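Local coordinates for protein cellobiose 2-epimerase (Ruminococcus albus, PDB 3VW5) that catalyses the reversible epimerization of cellobiose to 4-O-beta-D-glucosyl-D-mannose, and probably acts directly on the unmodified sugar, at residues M106-N111 and Y152-D157. The protein carries 2 engineered substitutions. Numbering follows the deposited sequence.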
ATOM      1  N   MET A 106      14.807   8.539 -10.990  1.00 43.99           N
ATOM      2  CA  MET A 106      14.454   9.298  -9.792  1.00 38.94           C
ATOM      3  C   MET A 106      14.324   8.374  -8.569  1.00 45.23           C
ATOM      4  O   MET A 106      13.742   7.281  -8.652  1.00 46.32           O
ATOM      5  CB  MET A 106      13.132  10.038 -10.066  1.00 44.34           C
ATOM      6  CG  MET A 106      12.451  10.696  -8.865  1.00 53.07           C
ATOM      7  SD  MET A 106      11.134   9.694  -8.146  1.00 64.65           S
ATOM      8  CE  MET A 106       9.658  10.425  -8.869  1.00 55.61           C
ATOM      9  N   LYS A 107      14.869   8.803  -7.435  1.00 43.78           N
ATOM     10  CA  LYS A 107      14.790   8.014  -6.204  1.00 39.09           C
ATOM     11  C   LYS A 107      13.692   8.556  -5.314  1.00 40.64           C
ATOM     12  O   LYS A 107      13.620   9.757  -5.065  1.00 42.89           O
ATOM     13  CB  LYS A 107      16.120   8.042  -5.442  1.00 36.96           C
ATOM     14  CG  LYS A 107      17.317   7.554  -6.238  1.00 41.01           C
ATOM     15  CD  LYS A 107      17.238   6.055  -6.502  1.00 39.40           C
ATOM     16  CE  LYS A 107      18.368   5.573  -7.421  1.00 41.64           C
ATOM     17  NZ  LYS A 107      19.692   5.525  -6.730  1.00 38.62           N
ATOM     18  N   HIS A 108      12.836   7.667  -4.829  1.00 41.87           N
ATOM     19  CA  HIS A 108      11.743   8.072  -3.962  1.00 35.81           C
ATOM     20  C   HIS A 108      11.637   7.203  -2.710  1.00 36.61           C
ATOM     21  O   HIS A 108      11.437   5.987  -2.779  1.00 35.04           O
ATOM     22  CB  HIS A 108      10.416   8.075  -4.726  1.00 43.56           C
ATOM     23  CG  HIS A 108       9.464   9.131  -4.261  1.00 54.92           C
ATOM     24  ND1 HIS A 108       8.960   9.167  -2.970  1.00 50.79           N
ATOM     25  CD2 HIS A 108       8.932  10.202  -4.902  1.00 52.57           C
ATOM     26  CE1 HIS A 108       8.159  10.208  -2.844  1.00 53.00           C
ATOM     27  NE2 HIS A 108       8.120  10.853  -4.002  1.00 53.42           N
ATOM     28  N   THR A 109      11.782   7.846  -1.560  1.00 34.57           N
ATOM     29  CA  THR A 109      11.652   7.175  -0.282  1.00 34.23           C
ATOM     30  C   THR A 109      10.480   6.187  -0.255  1.00 35.91           C
ATOM     31  O   THR A 109      10.596   5.056   0.219  1.00 34.62           O
ATOM     32  CB  THR A 109      11.468   8.208   0.819  1.00 33.13           C
ATOM     33  OG1 THR A 109      12.628   9.034   0.850  1.00 44.58           O
ATOM     34  CG2 THR A 109      11.303   7.557   2.169  1.00 28.43           C
ATOM     35  N   TYR A 110       9.345   6.636  -0.762  1.00 39.38           N
ATOM     36  CA  TYR A 110       8.122   5.847  -0.778  1.00 36.85           C
ATOM     37  C   TYR A 110       8.281   4.570  -1.616  1.00 36.77           C
ATOM     38  O   TYR A 110       7.850   3.482  -1.212  1.00 36.96           O
ATOM     39  CB  TYR A 110       7.029   6.754  -1.322  1.00 41.45           C
ATOM     40  CG  TYR A 110       5.709   6.124  -1.573  1.00 41.95           C
ATOM     41  CD1 TYR A 110       4.723   6.168  -0.611  1.00 51.08           C
ATOM     42  CD2 TYR A 110       5.419   5.529  -2.798  1.00 47.94           C
ATOM     43  CE1 TYR A 110       3.481   5.613  -0.837  1.00 55.70           C
ATOM     44  CE2 TYR A 110       4.179   4.960  -3.042  1.00 54.02           C
ATOM     45  CZ  TYR A 110       3.207   5.008  -2.055  1.00 60.97           C
ATOM     46  OH  TYR A 110       1.956   4.467  -2.272  1.00 64.68           O
ATOM     47  N   ASN A 111       8.913   4.710  -2.776  1.00 36.18           N
ATOM     48  CA  ASN A 111       9.167   3.588  -3.669  1.00 31.34           C
ATOM     49  C   ASN A 111      10.151   2.613  -3.041  1.00 35.70           C
ATOM     50  O   ASN A 111       9.894   1.406  -3.016  1.00 41.34           O
ATOM     51  CB  ASN A 111       9.689   4.097  -5.015  1.00 38.19           C
ATOM     52  CG  ASN A 111       9.797   3.002  -6.065  1.00 37.32           C
ATOM     53  OD1 ASN A 111       9.047   2.027  -6.047  1.00 35.36           O
ATOM     54  ND2 ASN A 111      10.733   3.169  -6.993  1.00 31.23           N
ATOM     55  N   TYR A 152      12.413  12.270   7.295  1.00 37.15           N
ATOM     56  CA  TYR A 152      12.729  11.806   5.955  1.00 35.49           C
ATOM     57  C   TYR A 152      12.322  12.805   4.878  1.00 39.74           C
ATOM     58  O   TYR A 152      11.244  13.399   4.950  1.00 42.17           O
ATOM     59  CB  TYR A 152      12.037  10.459   5.696  1.00 34.63           C
ATOM     60  CG  TYR A 152      12.494   9.359   6.624  1.00 34.44           C
ATOM     61  CD1 TYR A 152      13.615   8.584   6.315  1.00 34.77           C
ATOM     62  CD2 TYR A 152      11.826   9.103   7.818  1.00 34.09           C
ATOM     63  CE1 TYR A 152      14.054   7.584   7.170  1.00 34.48           C
ATOM     64  CE2 TYR A 152      12.262   8.093   8.681  1.00 31.62           C
ATOM     65  CZ  TYR A 152      13.377   7.345   8.344  1.00 32.57           C
ATOM     66  OH  TYR A 152      13.819   6.348   9.172  1.00 36.42           O
ATOM     67  N   ARG A 153      13.184  12.983   3.878  1.00 41.24           N
ATOM     68  CA  ARG A 153      12.820  13.688   2.650  1.00 41.56           C
ATOM     69  C   ARG A 153      12.457  12.677   1.571  1.00 39.08           C
ATOM     70  O   ARG A 153      12.905  11.540   1.614  1.00 42.54           O
ATOM     71  CB  ARG A 153      13.965  14.579   2.193  1.00 41.14           C
ATOM     72  CG  ARG A 153      14.131  15.782   3.069  1.00 43.64           C
ATOM     73  CD  ARG A 153      15.168  16.708   2.514  1.00 49.28           C
ATOM     74  NE  ARG A 153      15.334  17.875   3.373  1.00 56.24           N
ATOM     75  CZ  ARG A 153      16.160  18.882   3.107  1.00 57.76           C
ATOM     76  NH1 ARG A 153      16.893  18.864   1.993  1.00 57.23           N
ATOM     77  NH2 ARG A 153      16.249  19.906   3.947  1.00 50.40           N
ATOM     78  N   GLU A 154      11.671  13.090   0.585  1.00 44.52           N
ATOM     79  CA  GLU A 154      10.964  12.117  -0.255  1.00 45.20           C
ATOM     80  C   GLU A 154      11.398  11.913  -1.713  1.00 40.15           C
ATOM     81  O   GLU A 154      11.309  10.799  -2.221  1.00 42.04           O
ATOM     82  CB  GLU A 154       9.463  12.389  -0.174  1.00 43.46           C
ATOM     83  CG  GLU A 154       9.013  12.494   1.269  1.00 45.22           C
ATOM     84  CD  GLU A 154       7.529  12.309   1.443  1.00 53.38           C
ATOM     85  OE1 GLU A 154       7.076  12.303   2.615  1.00 51.66           O
ATOM     86  OE2 GLU A 154       6.816  12.167   0.416  1.00 56.31           O
ATOM     87  N   ALA A 155      11.869  12.954  -2.384  1.00 34.69           N
ATOM     88  CA  ALA A 155      12.145  12.834  -3.810  1.00 36.75           C
ATOM     89  C   ALA A 155      13.522  13.343  -4.209  1.00 36.65           C
ATOM     90  O   ALA A 155      13.908  14.449  -3.856  1.00 41.70           O
ATOM     91  CB  ALA A 155      11.053  13.538  -4.632  1.00 38.77           C
ATOM     92  N   PHE A 156      14.248  12.526  -4.963  1.00 36.81           N
ATOM     93  CA  PHE A 156      15.613  12.829  -5.371  1.00 38.44           C
ATOM     94  C   PHE A 156      15.811  12.325  -6.781  1.00 41.40           C
ATOM     95  O   PHE A 156      15.028  11.496  -7.262  1.00 38.61           O
ATOM     96  CB  PHE A 156      16.618  12.115  -4.465  1.00 36.07           C
ATOM     97  CG  PHE A 156      16.305  12.240  -3.019  1.00 40.55           C
ATOM     98  CD1 PHE A 156      16.844  13.276  -2.270  1.00 40.84           C
ATOM     99  CD2 PHE A 156      15.437  11.345  -2.404  1.00 35.61           C
ATOM    100  CE1 PHE A 156      16.534  13.404  -0.923  1.00 40.97           C
ATOM    101  CE2 PHE A 156      15.114  11.483  -1.069  1.00 35.82           C
ATOM    102  CZ  PHE A 156      15.669  12.508  -0.326  1.00 37.73           C
ATOM    103  N   ASP A 157      16.855  12.824  -7.437  1.00 37.80           N
ATOM    104  CA  ASP A 157      17.319  12.216  -8.675  1.00 40.32           C
ATOM    105  C   ASP A 157      18.192  11.016  -8.338  1.00 39.95           C
ATOM    106  O   ASP A 157      18.464  10.755  -7.163  1.00 38.75           O
ATOM    107  CB  ASP A 157      18.032  13.217  -9.605  1.00 38.04           C
ATOM    108  CG  ASP A 157      19.352  13.743  -9.044  1.00 45.66           C
ATOM    109  OD1 ASP A 157      19.885  13.204  -8.043  1.00 45.96           O
ATOM    110  OD2 ASP A 157      19.866  14.713  -9.634  1.00 48.88           O
TER
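Lys107 and Phe156 form an antiparallel hydrogen-bonded pair, and their two main-chain bonds join the end of strand 102-108 to strand 151-156. Lys107 N donates to Phe156 O at 2.7 Å, and Phe156 N returns a bond to Lys107 O at 2.8 Å. The main-chain bonding continues two residues further on, where Thr109 N donates to Glu154 O (3.1 Å) just as the chain passes from strand into helix 109-126.

With OG1 beside its own backbone N and anti to the carbonyl carbon (chi1 -62°), the Thr109 hydroxyl donates to Arg153 O at 2.6 Å, in the plane of that carbonyl. The same oxygen lies at the edge of the Phe156 ring, 4.0 Å from CE2.

The pairing illustrates how an (alpha/alpha)6 barrel, the fold of this epimerase, can use short antiparallel strands to tie the connections between its helices: one of the two strands runs straight into a barrel helix.

His108 is the N-cap of that helix, its ND1 accepting a weak bond from Tyr110 N (3.4 Å), which lies in the ring plane. Across the strands Glu154 O sits over one face of the imidazole, offset toward the rim, and also receives a CA-H...O contact from His108 CA (3.3 Å). CE1 touches Glu154 CB at 3.7 Å, while CD2 and NE2 meet the methyl of Ala155. Asn165 ties the two polar ends together, its OD1 bonded to His108 NE2 and its ND2 to Glu154 OE2; Glu154 OE1 accepts a hydrogen bond from Thr178 N. An alanine at His108 would probably leave Tyr110 N without its cap and Asn165 OD1 without its imidazole partner, and open a gap beside Ala155 CB.

On the face that carries Lys107 and Phe156, opposite that of His108 and Ala155, the Lys107 chain leaves the contact; its NZ is held by Gly90 O and Arg158 O and by a salt bridge to Asp86.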